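Local atomic coordinates of YCAC GENE product (Escherichia coli, PDB entry 1YAC), a protein that is probably a hydrolase of the isochorismatase-like family, octameric and of still unknown substrate specificity. Residues 3-8 with 169-174; 15-20 with 54-59; 122-127 with 156-161. All coordinates share one frame; numbering follows the deposited sequence.

Contact 1. Residues 3-8 with 169-174; sequences KPYVRL and ACELHR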
ATOM      1  N   LYS A   3      14.925  -9.086  32.262  1.00 31.35           N
ATOM      2  CA  LYS A   3      15.647  -8.098  31.494  1.00 28.31           C
ATOM      3  C   LYS A   3      15.291  -6.767  32.131  1.00 25.22           C
ATOM      4  O   LYS A   3      14.114  -6.493  32.397  1.00 23.15           O
ATOM      5  CB  LYS A   3      15.212  -8.109  30.025  1.00 29.91           C
ATOM      6  CG  LYS A   3      15.642  -9.346  29.275  1.00 34.54           C
ATOM      7  CD  LYS A   3      16.164  -9.008  27.889  1.00 37.50           C
ATOM      8  CE  LYS A   3      16.731 -10.255  27.230  1.00 41.09           C
ATOM      9  NZ  LYS A   3      17.301  -9.973  25.880  1.00 44.87           N
ATOM     10  N   PRO A   4      16.308  -5.980  32.502  1.00 22.05           N
ATOM     11  CA  PRO A   4      16.053  -4.680  33.114  1.00 19.68           C
ATOM     12  C   PRO A   4      15.477  -3.753  32.060  1.00 17.27           C
ATOM     13  O   PRO A   4      15.785  -3.888  30.872  1.00 16.37           O
ATOM     14  CB  PRO A   4      17.456  -4.196  33.495  1.00 20.08           C
ATOM     15  CG  PRO A   4      18.249  -5.447  33.608  1.00 22.96           C
ATOM     16  CD  PRO A   4      17.750  -6.264  32.457  1.00 22.22           C
ATOM     17  N   TYR A   5      14.638  -2.825  32.498  1.00 14.63           N
ATOM     18  CA  TYR A   5      14.057  -1.831  31.603  1.00 13.44           C
ATOM     19  C   TYR A   5      15.076  -0.679  31.635  1.00 13.63           C
ATOM     20  O   TYR A   5      15.170   0.042  32.634  1.00 14.25           O
ATOM     21  CB  TYR A   5      12.698  -1.399  32.166  1.00 12.54           C
ATOM     22  CG  TYR A   5      11.986  -0.233  31.498  1.00 11.26           C
ATOM     23  CD1 TYR A   5      12.349   0.239  30.227  1.00 10.69           C
ATOM     24  CD2 TYR A   5      10.922   0.378  32.146  1.00  9.26           C
ATOM     25  CE1 TYR A   5      11.644   1.300  29.627  1.00  9.96           C
ATOM     26  CE2 TYR A   5      10.223   1.427  31.572  1.00  9.64           C
ATOM     27  CZ  TYR A   5      10.580   1.886  30.320  1.00  9.94           C
ATOM     28  OH  TYR A   5       9.859   2.936  29.783  1.00 10.73           O
ATOM     29  N   VAL A   6      15.893  -0.577  30.587  1.00 11.67           N
ATOM     30  CA  VAL A   6      16.916   0.469  30.482  1.00 11.72           C
ATOM     31  C   VAL A   6      16.222   1.668  29.822  1.00 12.32           C
ATOM     32  O   VAL A   6      16.181   1.797  28.591  1.00 10.85           O
ATOM     33  CB  VAL A   6      18.136  -0.023  29.636  1.00 11.93           C
ATOM     34  CG1 VAL A   6      19.221   1.064  29.532  1.00 10.82           C
ATOM     35  CG2 VAL A   6      18.710  -1.287  30.249  1.00 12.12           C
ATOM     36  N   ARG A   7      15.619   2.506  30.660  1.00 12.31           N
ATOM     37  CA  ARG A   7      14.882   3.670  30.188  1.00 11.76           C
ATOM     38  C   ARG A   7      15.643   4.984  30.216  1.00 11.90           C
ATOM     39  O   ARG A   7      16.522   5.193  31.058  1.00 10.32           O
ATOM     40  CB  ARG A   7      13.564   3.803  30.944  1.00 12.23           C
ATOM     41  CG  ARG A   7      13.663   3.928  32.453  1.00 13.06           C
ATOM     42  CD  ARG A   7      12.281   4.317  32.985  1.00 15.67           C
ATOM     43  NE  ARG A   7      12.159   4.259  34.439  1.00 15.96           N
ATOM     44  CZ  ARG A   7      11.044   4.559  35.100  1.00 17.76           C
ATOM     45  NH1 ARG A   7       9.952   4.935  34.445  1.00 15.76           N
ATOM     46  NH2 ARG A   7      11.019   4.497  36.423  1.00 17.93           N
ATOM     47  N   LEU A   8      15.303   5.858  29.272  1.00 11.66           N
ATOM     48  CA  LEU A   8      15.927   7.167  29.152  1.00 10.96           C
ATOM     49  C   LEU A   8      15.806   7.953  30.440  1.00 11.14           C
ATOM     50  O   LEU A   8      14.760   7.967  31.087  1.00  9.90           O
ATOM     51  CB  LEU A   8      15.308   7.954  28.002  1.00 11.35           C
ATOM     52  CG  LEU A   8      15.679   7.457  26.604  1.00 11.58           C
ATOM     53  CD1 LEU A   8      14.804   8.173  25.549  1.00 12.31           C
ATOM     54  CD2 LEU A   8      17.169   7.700  26.345  1.00 10.24           C
ATOM     55  N   ALA A 169      10.285  11.537  24.217  1.00  8.00           N
ATOM     56  CA  ALA A 169       9.870  12.645  25.064  1.00  8.48           C
ATOM     57  C   ALA A 169       9.163  12.156  26.331  1.00  9.48           C
ATOM     58  O   ALA A 169       9.403  12.672  27.428  1.00 11.10           O
ATOM     59  CB  ALA A 169       8.968  13.597  24.285  1.00  7.13           C
ATOM     60  N   CYS A 170       8.290  11.166  26.177  1.00  9.30           N
ATOM     61  CA  CYS A 170       7.532  10.630  27.305  1.00  9.66           C
ATOM     62  C   CYS A 170       8.389   9.877  28.306  1.00 10.44           C
ATOM     63  O   CYS A 170       8.136   9.926  29.521  1.00 10.76           O
ATOM     64  CB  CYS A 170       6.399   9.730  26.812  1.00  9.29           C
ATOM     65  SG  CYS A 170       5.018  10.611  26.050  1.00 10.58           S
ATOM     66  N   GLU A 171       9.378   9.142  27.806  1.00  9.95           N
ATOM     67  CA  GLU A 171      10.253   8.397  28.698  1.00  9.63           C
ATOM     68  C   GLU A 171      11.167   9.366  29.457  1.00 10.70           C
ATOM     69  O   GLU A 171      11.510   9.134  30.617  1.00 10.83           O
ATOM     70  CB  GLU A 171      11.067   7.362  27.922  1.00  8.49           C
ATOM     71  CG  GLU A 171      11.598   6.235  28.806  1.00  8.58           C
ATOM     72  CD  GLU A 171      12.035   5.032  28.008  1.00  9.06           C
ATOM     73  OE1 GLU A 171      11.175   4.175  27.756  1.00  8.72           O
ATOM     74  OE2 GLU A 171      13.229   4.929  27.643  1.00  8.77           O
ATOM     75  N   LEU A 172      11.554  10.454  28.803  1.00 11.20           N
ATOM     76  CA  LEU A 172      12.406  11.460  29.428  1.00 11.66           C
ATOM     77  C   LEU A 172      11.648  12.275  30.483  1.00 13.59           C
ATOM     78  O   LEU A 172      12.170  12.526  31.576  1.00 13.01           O
ATOM     79  CB  LEU A 172      12.957  12.425  28.375  1.00  9.82           C
ATOM     80  CG  LEU A 172      14.079  11.921  27.474  1.00  8.26           C
ATOM     81  CD1 LEU A 172      14.264  12.874  26.305  1.00 10.58           C
ATOM     82  CD2 LEU A 172      15.360  11.795  28.267  1.00  9.38           C
ATOM     83  N   HIS A 173      10.431  12.687  30.149  1.00 14.87           N
ATOM     84  CA  HIS A 173       9.635  13.517  31.033  1.00 17.74           C
ATOM     85  C   HIS A 173       9.144  12.779  32.261  1.00 18.44           C
ATOM     86  O   HIS A 173       9.100  13.351  33.356  1.00 19.12           O
ATOM     87  CB  HIS A 173       8.432  14.110  30.284  1.00 19.38           C
ATOM     88  CG  HIS A 173       7.892  15.363  30.905  1.00 22.07           C
ATOM     89  ND1 HIS A 173       6.645  15.430  31.489  1.00 24.03           N
ATOM     90  CD2 HIS A 173       8.414  16.611  30.982  1.00 22.75           C
ATOM     91  CE1 HIS A 173       6.417  16.669  31.892  1.00 23.00           C
ATOM     92  NE2 HIS A 173       7.471  17.404  31.597  1.00 24.48           N
ATOM     93  N   ARG A 174       8.696  11.541  32.070  1.00 18.38           N
ATOM     94  CA  ARG A 174       8.200  10.694  33.171  1.00 19.47           C
ATOM     95  C   ARG A 174       6.884  11.098  33.818  1.00 19.98           C
ATOM     96  O   ARG A 174       6.007  10.250  34.015  1.00 18.89           O
ATOM     97  CB  ARG A 174       9.237  10.597  34.299  1.00 17.53           C
ATOM     98  CG  ARG A 174      10.580  10.043  33.914  1.00 17.97           C
ATOM     99  CD  ARG A 174      10.493   8.594  33.491  1.00 18.31           C
ATOM    100  NE  ARG A 174      11.829   8.093  33.185  1.00 19.73           N
ATOM    101  CZ  ARG A 174      12.701   7.699  34.107  1.00 21.62           C
ATOM    102  NH1 ARG A 174      12.365   7.731  35.392  1.00 21.16           N
ATOM    103  NH2 ARG A 174      13.926   7.326  33.749  1.00 19.53           N
TER
HETATM  104  O   HOH W   1      14.156  11.006  32.694  1.00 16.42           O
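Leu8 and Leu172 bring the N-terminal arm 3-8 and the end of helix 165-173 to within 5.6 Å, CA to CA, where the irregular arm meets the C-terminal end of the helix in this three-layer alpha-beta-alpha sandwich. The arm has no regular structure, with Val6 at the centre of an inverse gamma turn; on the other side Arg174 leaves the helix with positive phi. Both carboxylate oxygens of Glu171 grip the arm. OE2 accepts the backbone N of Leu8 at 2.8 Å in a nearly straight bond (170° at the hydrogen), on its anti side and 30° out of the carboxylate plane. OE1 takes the hydroxyl of Tyr5, OH to OE1 2.7 Å, the two side chains meeting tip to tip with the donor above the carboxylate plane. OE1 also forms a salt bridge with Arg154 of a neighbouring subunit, so this buried carboxylate is probably held in its charged form. The guanidinium groups of Arg7 and Arg174 stack flat, centres 3.7 Å apart and planes 2° apart, with NH1 of Arg174 over the centre of the Arg7 group. The Arg7 chain runs extended from CG to NE, which brings NE over the centre of the Arg174 group. Two like charges so close would probably repel, but Asp92 of the same neighbouring subunit pairs with NH1 of Arg7. Beside these polar contacts, Leu8 CB rests on Leu172 CD2, and Phe134 of strand 132-136 touches both Leu8 and Glu171. Two carbonyls near its plane hold the Arg174 group: NE donates to Glu171 O at 2.8 Å in the more bent bond, and NH2 donates to Leu8 O at 2.9 Å in the straighter one.

Contact 2. Residues 15-20 with 54-59; sequences VLLVDH and TILTTS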
ATOM      1  N   VAL A  15      22.089  13.821  22.950  1.00  9.46           N
ATOM      2  CA  VAL A  15      21.448  13.653  21.654  1.00  9.12           C
ATOM      3  C   VAL A  15      22.464  13.868  20.543  1.00  9.13           C
ATOM      4  O   VAL A  15      23.204  14.855  20.573  1.00  9.71           O
ATOM      5  CB  VAL A  15      20.278  14.654  21.494  1.00  8.24           C
ATOM      6  CG1 VAL A  15      19.649  14.547  20.091  1.00  7.51           C
ATOM      7  CG2 VAL A  15      19.227  14.390  22.552  1.00  6.77           C
ATOM      8  N   LEU A  16      22.541  12.925  19.602  1.00  8.33           N
ATOM      9  CA  LEU A  16      23.463  13.042  18.467  1.00  9.10           C
ATOM     10  C   LEU A  16      22.632  13.199  17.203  1.00  8.92           C
ATOM     11  O   LEU A  16      21.862  12.300  16.852  1.00  8.00           O
ATOM     12  CB  LEU A  16      24.352  11.794  18.317  1.00 10.39           C
ATOM     13  CG  LEU A  16      25.046  11.149  19.523  1.00 13.86           C
ATOM     14  CD1 LEU A  16      26.045  10.098  19.038  1.00 11.04           C
ATOM     15  CD2 LEU A  16      25.724  12.178  20.394  1.00 14.17           C
ATOM     16  N   LEU A  17      22.762  14.348  16.541  1.00  9.08           N
ATOM     17  CA  LEU A  17      22.026  14.625  15.308  1.00  8.33           C
ATOM     18  C   LEU A  17      23.043  14.537  14.176  1.00  8.93           C
ATOM     19  O   LEU A  17      23.858  15.444  13.978  1.00  9.09           O
ATOM     20  CB  LEU A  17      21.362  15.999  15.383  1.00  8.53           C
ATOM     21  CG  LEU A  17      20.397  16.167  16.567  1.00  9.60           C
ATOM     22  CD1 LEU A  17      19.748  17.552  16.516  1.00  9.26           C
ATOM     23  CD2 LEU A  17      19.316  15.073  16.526  1.00  9.14           C
ATOM     24  N   VAL A  18      22.955  13.454  13.412  1.00  8.73           N
ATOM     25  CA  VAL A  18      23.909  13.163  12.355  1.00  8.12           C
ATOM     26  C   VAL A  18      23.480  13.366  10.902  1.00  9.79           C
ATOM     27  O   VAL A  18      22.628  12.640  10.379  1.00  8.78           O
ATOM     28  CB  VAL A  18      24.416  11.691  12.503  1.00  9.64           C
ATOM     29  CG1 VAL A  18      25.662  11.449  11.636  1.00 10.04           C
ATOM     30  CG2 VAL A  18      24.698  11.356  13.978  1.00  9.65           C
ATOM     31  N   ASP A  19      24.104  14.350  10.261  1.00  8.82           N
ATOM     32  CA  ASP A  19      23.908  14.639   8.845  1.00 10.34           C
ATOM     33  C   ASP A  19      22.509  14.968   8.308  1.00 10.41           C
ATOM     34  O   ASP A  19      22.140  14.538   7.211  1.00 10.49           O
ATOM     35  CB  ASP A  19      24.533  13.518   8.003  1.00 10.32           C
ATOM     36  CG  ASP A  19      25.975  13.220   8.390  1.00 14.29           C
ATOM     37  OD1 ASP A  19      26.594  14.005   9.139  1.00 13.74           O
ATOM     38  OD2 ASP A  19      26.493  12.175   7.957  1.00 16.72           O
ATOM     39  N   HIS A  20      21.718  15.698   9.086  1.00 10.14           N
ATOM     40  CA  HIS A  20      20.402  16.127   8.619  1.00 10.00           C
ATOM     41  C   HIS A  20      20.734  17.345   7.746  1.00  9.62           C
ATOM     42  O   HIS A  20      20.553  18.502   8.156  1.00  8.81           O
ATOM     43  CB  HIS A  20      19.501  16.542   9.795  1.00  9.04           C
ATOM     44  CG  HIS A  20      19.007  15.395  10.631  1.00 10.66           C
ATOM     45  ND1 HIS A  20      19.574  15.056  11.844  1.00  9.29           N
ATOM     46  CD2 HIS A  20      17.955  14.555  10.460  1.00  9.67           C
ATOM     47  CE1 HIS A  20      18.894  14.065  12.385  1.00 10.96           C
ATOM     48  NE2 HIS A  20      17.905  13.737  11.567  1.00 10.22           N
ATOM     49  N   THR A  54      23.712  18.261  23.343  1.00  9.08           N
ATOM     50  CA  THR A  54      23.474  17.875  21.951  1.00  9.72           C
ATOM     51  C   THR A  54      24.707  18.073  21.073  1.00  9.27           C
ATOM     52  O   THR A  54      25.456  19.038  21.240  1.00 11.18           O
ATOM     53  CB  THR A  54      22.264  18.678  21.395  1.00  8.77           C
ATOM     54  OG1 THR A  54      21.113  18.390  22.198  1.00  9.02           O
ATOM     55  CG2 THR A  54      21.965  18.323  19.932  1.00  8.71           C
ATOM     56  N   ILE A  55      24.935  17.119  20.180  1.00 10.12           N
ATOM     57  CA  ILE A  55      26.068  17.145  19.266  1.00 10.56           C
ATOM     58  C   ILE A  55      25.592  17.114  17.812  1.00 10.56           C
ATOM     59  O   ILE A  55      24.806  16.249  17.423  1.00  9.88           O
ATOM     60  CB  ILE A  55      26.988  15.949  19.543  1.00 11.41           C
ATOM     61  CG1 ILE A  55      27.579  16.095  20.949  1.00 14.49           C
ATOM     62  CG2 ILE A  55      28.122  15.875  18.530  1.00 10.52           C
ATOM     63  CD1 ILE A  55      28.184  14.841  21.448  1.00 18.74           C
ATOM     64  N   LEU A  56      26.021  18.102  17.039  1.00 10.01           N
ATOM     65  CA  LEU A  56      25.673  18.202  15.626  1.00 10.15           C
ATOM     66  C   LEU A  56      26.886  17.796  14.793  1.00  9.88           C
ATOM     67  O   LEU A  56      28.028  18.100  15.149  1.00  9.71           O
ATOM     68  CB  LEU A  56      25.308  19.643  15.267  1.00  9.96           C
ATOM     69  CG  LEU A  56      24.248  20.358  16.098  1.00 12.19           C
ATOM     70  CD1 LEU A  56      24.158  21.800  15.605  1.00 10.37           C
ATOM     71  CD2 LEU A  56      22.900  19.657  16.001  1.00 11.17           C
ATOM     72  N   THR A  57      26.651  17.095  13.691  1.00  9.55           N
ATOM     73  CA  THR A  57      27.752  16.699  12.826  1.00  9.54           C
ATOM     74  C   THR A  57      27.245  16.621  11.399  1.00 10.38           C
ATOM     75  O   THR A  57      26.056  16.399  11.175  1.00  9.85           O
ATOM     76  CB  THR A  57      28.416  15.360  13.278  1.00  9.38           C
ATOM     77  OG1 THR A  57      29.572  15.089  12.465  1.00  8.83           O
ATOM     78  CG2 THR A  57      27.434  14.192  13.183  1.00  8.62           C
ATOM     79  N   THR A  58      28.124  16.899  10.445  1.00 11.01           N
ATOM     80  CA  THR A  58      27.759  16.871   9.034  1.00 12.20           C
ATOM     81  C   THR A  58      28.853  16.181   8.248  1.00 14.76           C
ATOM     82  O   THR A  58      29.998  16.084   8.698  1.00 13.89           O
ATOM     83  CB  THR A  58      27.567  18.283   8.459  1.00 11.85           C
ATOM     84  OG1 THR A  58      28.797  19.005   8.575  1.00 12.69           O
ATOM     85  CG2 THR A  58      26.452  19.032   9.197  1.00 10.62           C
ATOM     86  N   SER A  59      28.496  15.721   7.059  1.00 15.84           N
ATOM     87  CA  SER A  59      29.425  15.026   6.185  1.00 17.94           C
ATOM     88  C   SER A  59      29.584  15.811   4.894  1.00 19.16           C
ATOM     89  O   SER A  59      28.592  16.076   4.202  1.00 17.04           O
ATOM     90  CB  SER A  59      28.872  13.630   5.870  1.00 18.30           C
ATOM     91  OG  SER A  59      29.652  12.990   4.883  1.00 20.91           O
TER
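Val15 to Val18 pair in register with Thr54 to Thr57 as neighbouring parallel strands, their axes 4.8 Å apart at closest and 13° from parallel, in the central sheet of the isochorismatase-like fold. Four backbone bonds join them: Ile55 N to Val15 O, Leu17 N to Ile55 O, Thr57 N to Leu17 O and Asp19 N to Thr57 O. The longest, from Thr57 N to Leu17 O, measures 3.3 Å. On one face Leu16 and Ile55 lie side by side, CD2 of the leucine 3.8 Å from CD1 of the isoleucine. Further along that face Val18 CG1 meets Thr57 CG2 at 3.6 Å; the threonine methyl sits between its backbone N and carbonyl carbon, while OG1, anti to N (chi1 -175°), bonds to Ile82 O and Arg84. On the other face Leu17 CD1 touches Leu56 CD2 at 3.8 Å and, more loosely, Thr54 CG2. Past the paired strand, Asp19 brings its carboxylate alongside the end of strand 54-59: OD1 is 3.1 Å from Thr58 CA and OD2 3.5 Å from Ser59 CB. OD1 forms a salt bridge with Arg84 NH1. An alanine in place of Asp19 would probably leave the Arg84 guanidinium without this carboxylate mate and open a gap beside Thr58 and Ser59. With helix 33-49 between them in the chain, the two strands make a beta-alpha-beta unit; that helix packs on the Val15, Leu17 and Thr54 face, while helix 94-102 lies against Leu16, Ile55 and Thr57, and strands 81-84 and 107-112 flank the two in the sheet.

Contact 3. Residues 122-127 with 156-161; sequences PALSAI and SQAGAQ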
ATOM      1  N   PRO A 122      27.558   4.766  13.600  1.00  8.09           N
ATOM      2  CA  PRO A 122      27.948   5.230  14.935  1.00  8.51           C
ATOM      3  C   PRO A 122      27.153   4.544  16.053  1.00 10.01           C
ATOM      4  O   PRO A 122      27.669   4.372  17.165  1.00  9.46           O
ATOM      5  CB  PRO A 122      27.721   6.742  14.854  1.00  9.07           C
ATOM      6  CG  PRO A 122      26.679   6.891  13.800  1.00  8.35           C
ATOM      7  CD  PRO A 122      27.090   5.892  12.773  1.00  6.10           C
ATOM      8  N   ALA A 123      25.907   4.143  15.775  1.00  9.04           N
ATOM      9  CA  ALA A 123      25.125   3.437  16.803  1.00  9.35           C
ATOM     10  C   ALA A 123      25.847   2.131  17.179  1.00  9.01           C
ATOM     11  O   ALA A 123      26.010   1.823  18.355  1.00  9.08           O
ATOM     12  CB  ALA A 123      23.697   3.134  16.314  1.00  7.62           C
ATOM     13  N   LEU A 124      26.307   1.390  16.174  1.00  9.05           N
ATOM     14  CA  LEU A 124      26.992   0.123  16.402  1.00 10.32           C
ATOM     15  C   LEU A 124      28.332   0.343  17.101  1.00 10.38           C
ATOM     16  O   LEU A 124      28.708  -0.419  17.996  1.00 10.66           O
ATOM     17  CB  LEU A 124      27.183  -0.622  15.069  1.00 11.70           C
ATOM     18  CG  LEU A 124      25.888  -1.004  14.339  1.00 14.01           C
ATOM     19  CD1 LEU A 124      26.195  -1.622  12.975  1.00 13.93           C
ATOM     20  CD2 LEU A 124      25.069  -1.956  15.194  1.00 14.34           C
ATOM     21  N   SER A 125      29.049   1.381  16.685  1.00 10.82           N
ATOM     22  CA  SER A 125      30.345   1.716  17.284  1.00  9.75           C
ATOM     23  C   SER A 125      30.156   2.071  18.757  1.00  9.77           C
ATOM     24  O   SER A 125      30.903   1.603  19.616  1.00 11.16           O
ATOM     25  CB  SER A 125      30.978   2.904  16.549  1.00 10.41           C
ATOM     26  OG  SER A 125      31.368   2.565  15.215  1.00 11.49           O
ATOM     27  N   ALA A 126      29.128   2.866  19.041  1.00  9.62           N
ATOM     28  CA  ALA A 126      28.819   3.299  20.403  1.00  9.89           C
ATOM     29  C   ALA A 126      28.431   2.122  21.309  1.00 10.36           C
ATOM     30  O   ALA A 126      28.821   2.073  22.480  1.00 10.03           O
ATOM     31  CB  ALA A 126      27.720   4.362  20.380  1.00  9.48           C
ATOM     32  N   ILE A 127      27.677   1.169  20.760  1.00  9.43           N
ATOM     33  CA  ILE A 127      27.277  -0.014  21.519  1.00 10.74           C
ATOM     34  C   ILE A 127      28.543  -0.791  21.886  1.00 12.02           C
ATOM     35  O   ILE A 127      28.702  -1.210  23.041  1.00 12.98           O
ATOM     36  CB  ILE A 127      26.286  -0.914  20.707  1.00 10.18           C
ATOM     37  CG1 ILE A 127      24.895  -0.266  20.687  1.00  9.11           C
ATOM     38  CG2 ILE A 127      26.211  -2.340  21.297  1.00  9.93           C
ATOM     39  CD1 ILE A 127      23.921  -0.919  19.719  1.00  8.22           C
ATOM     40  N   SER A 156      19.037  -3.437  16.095  1.00  8.55           N
ATOM     41  CA  SER A 156      18.351  -4.174  17.153  1.00  8.76           C
ATOM     42  C   SER A 156      19.170  -5.407  17.572  1.00  9.59           C
ATOM     43  O   SER A 156      19.318  -5.688  18.761  1.00  8.37           O
ATOM     44  CB  SER A 156      16.962  -4.605  16.672  1.00  8.75           C
ATOM     45  OG  SER A 156      16.232  -5.207  17.725  1.00 10.82           O
ATOM     46  N   GLN A 157      19.711  -6.101  16.571  1.00  9.66           N
ATOM     47  CA  GLN A 157      20.540  -7.300  16.720  1.00 11.32           C
ATOM     48  C   GLN A 157      21.728  -6.967  17.644  1.00 11.41           C
ATOM     49  O   GLN A 157      22.097  -7.761  18.517  1.00 10.30           O
ATOM     50  CB  GLN A 157      21.008  -7.727  15.302  1.00 13.99           C
ATOM     51  CG  GLN A 157      21.920  -8.962  15.155  1.00 17.80           C
ATOM     52  CD  GLN A 157      22.228  -9.326  13.664  1.00 20.29           C
ATOM     53  OE1 GLN A 157      22.863  -8.552  12.930  1.00 19.28           O
ATOM     54  NE2 GLN A 157      21.804 -10.524  13.242  1.00 19.44           N
ATOM     55  N   ALA A 158      22.260  -5.756  17.502  1.00 11.02           N
ATOM     56  CA  ALA A 158      23.400  -5.307  18.299  1.00 10.94           C
ATOM     57  C   ALA A 158      23.026  -4.830  19.695  1.00 11.82           C
ATOM     58  O   ALA A 158      23.901  -4.595  20.521  1.00 11.94           O
ATOM     59  CB  ALA A 158      24.142  -4.208  17.568  1.00  9.38           C
ATOM     60  N   GLY A 159      21.736  -4.621  19.939  1.00 10.60           N
ATOM     61  CA  GLY A 159      21.309  -4.161  21.245  1.00  9.82           C
ATOM     62  C   GLY A 159      20.767  -2.738  21.292  1.00  9.05           C
ATOM     63  O   GLY A 159      20.480  -2.229  22.363  1.00  8.23           O
ATOM     64  N   ALA A 160      20.630  -2.081  20.146  1.00  8.64           N
ATOM     65  CA  ALA A 160      20.078  -0.722  20.137  1.00  8.30           C
ATOM     66  C   ALA A 160      18.587  -0.785  20.443  1.00  8.52           C
ATOM     67  O   ALA A 160      17.910  -1.742  20.058  1.00  8.10           O
ATOM     68  CB  ALA A 160      20.289  -0.077  18.782  1.00  7.29           C
ATOM     69  N   GLN A 161      18.082   0.194  21.189  1.00  7.07           N
ATOM     70  CA  GLN A 161      16.657   0.254  21.484  1.00  7.69           C
ATOM     71  C   GLN A 161      16.038   1.164  20.418  1.00  8.29           C
ATOM     72  O   GLN A 161      16.506   2.285  20.200  1.00  9.62           O
ATOM     73  CB  GLN A 161      16.415   0.810  22.889  1.00  7.45           C
ATOM     74  CG  GLN A 161      16.931  -0.107  23.998  1.00  8.49           C
ATOM     75  CD  GLN A 161      16.407   0.264  25.372  1.00 10.19           C
ATOM     76  OE1 GLN A 161      15.220   0.085  25.661  1.00 11.62           O
ATOM     77  NE2 GLN A 161      17.285   0.770  26.237  1.00  9.91           N
TER
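Ile127 of helix 115-128 points at the end of helix 145-158, and Leu124, about one turn earlier, brings its CD2 there too; Ala158, Gly159 and Ala160 offer these two bumps a small-residue surface. CD2 of Leu124 presses on Ala158 CB at 3.4 Å, tighter than an ordinary carbon-carbon contact. Ile127 fits into the hollow between Ala158 and Ala160. Its CD1 lies 3.8 Å from Ala160 CB and also touches Ala158 CB and the backbone N of Ala160. The other branch, CG2, is set anti to the backbone N and reaches Ala158 O at 3.3 Å. The hollow follows the turn of the chain: Gly159 ends the helix in a Schellman motif with phi 111°, a backbone at which a CB would jam against the carbonyl O of Ala158. Val133 of strand 132-136 also touches Ile127, so this residue of helix 115-128 meets both the sheet and the end of helix 145-158, and Tyr5 of a neighbouring subunit packs on Leu124. All side-chain contacts between the segments are apolar, and the polar atoms that the Ile127 side chain meets across the contact are backbone atoms, Ala158 O and Ala160 N. The fit therefore rests on shape and van der Waals contact, with hydrogen bonding left to each segment's own backbone and to other partners.

Overall arrangement
Contact 2 is the most central, about 8 Å from the middle of the chain, whereas contacts 1 and 3 lie 15 and 14 Å out. Centre to centre, contact 1 is about 22 Å from contact 2 and on the opposite side of the chain's centre; contact 3 is about 17 Å from each. Along the sequence contact 2 closes before contact 3 opens, and both are nested in the long loop that contact 1 closes. The parallel sheet links them: contact 2 supplies two adjacent strands, and strand 132-136 touches side chains of contacts 1 and 3. Those two also meet through Val6 O and Gln161 NE2, and both border neighbouring subunits, joining the sandwich to the octamer.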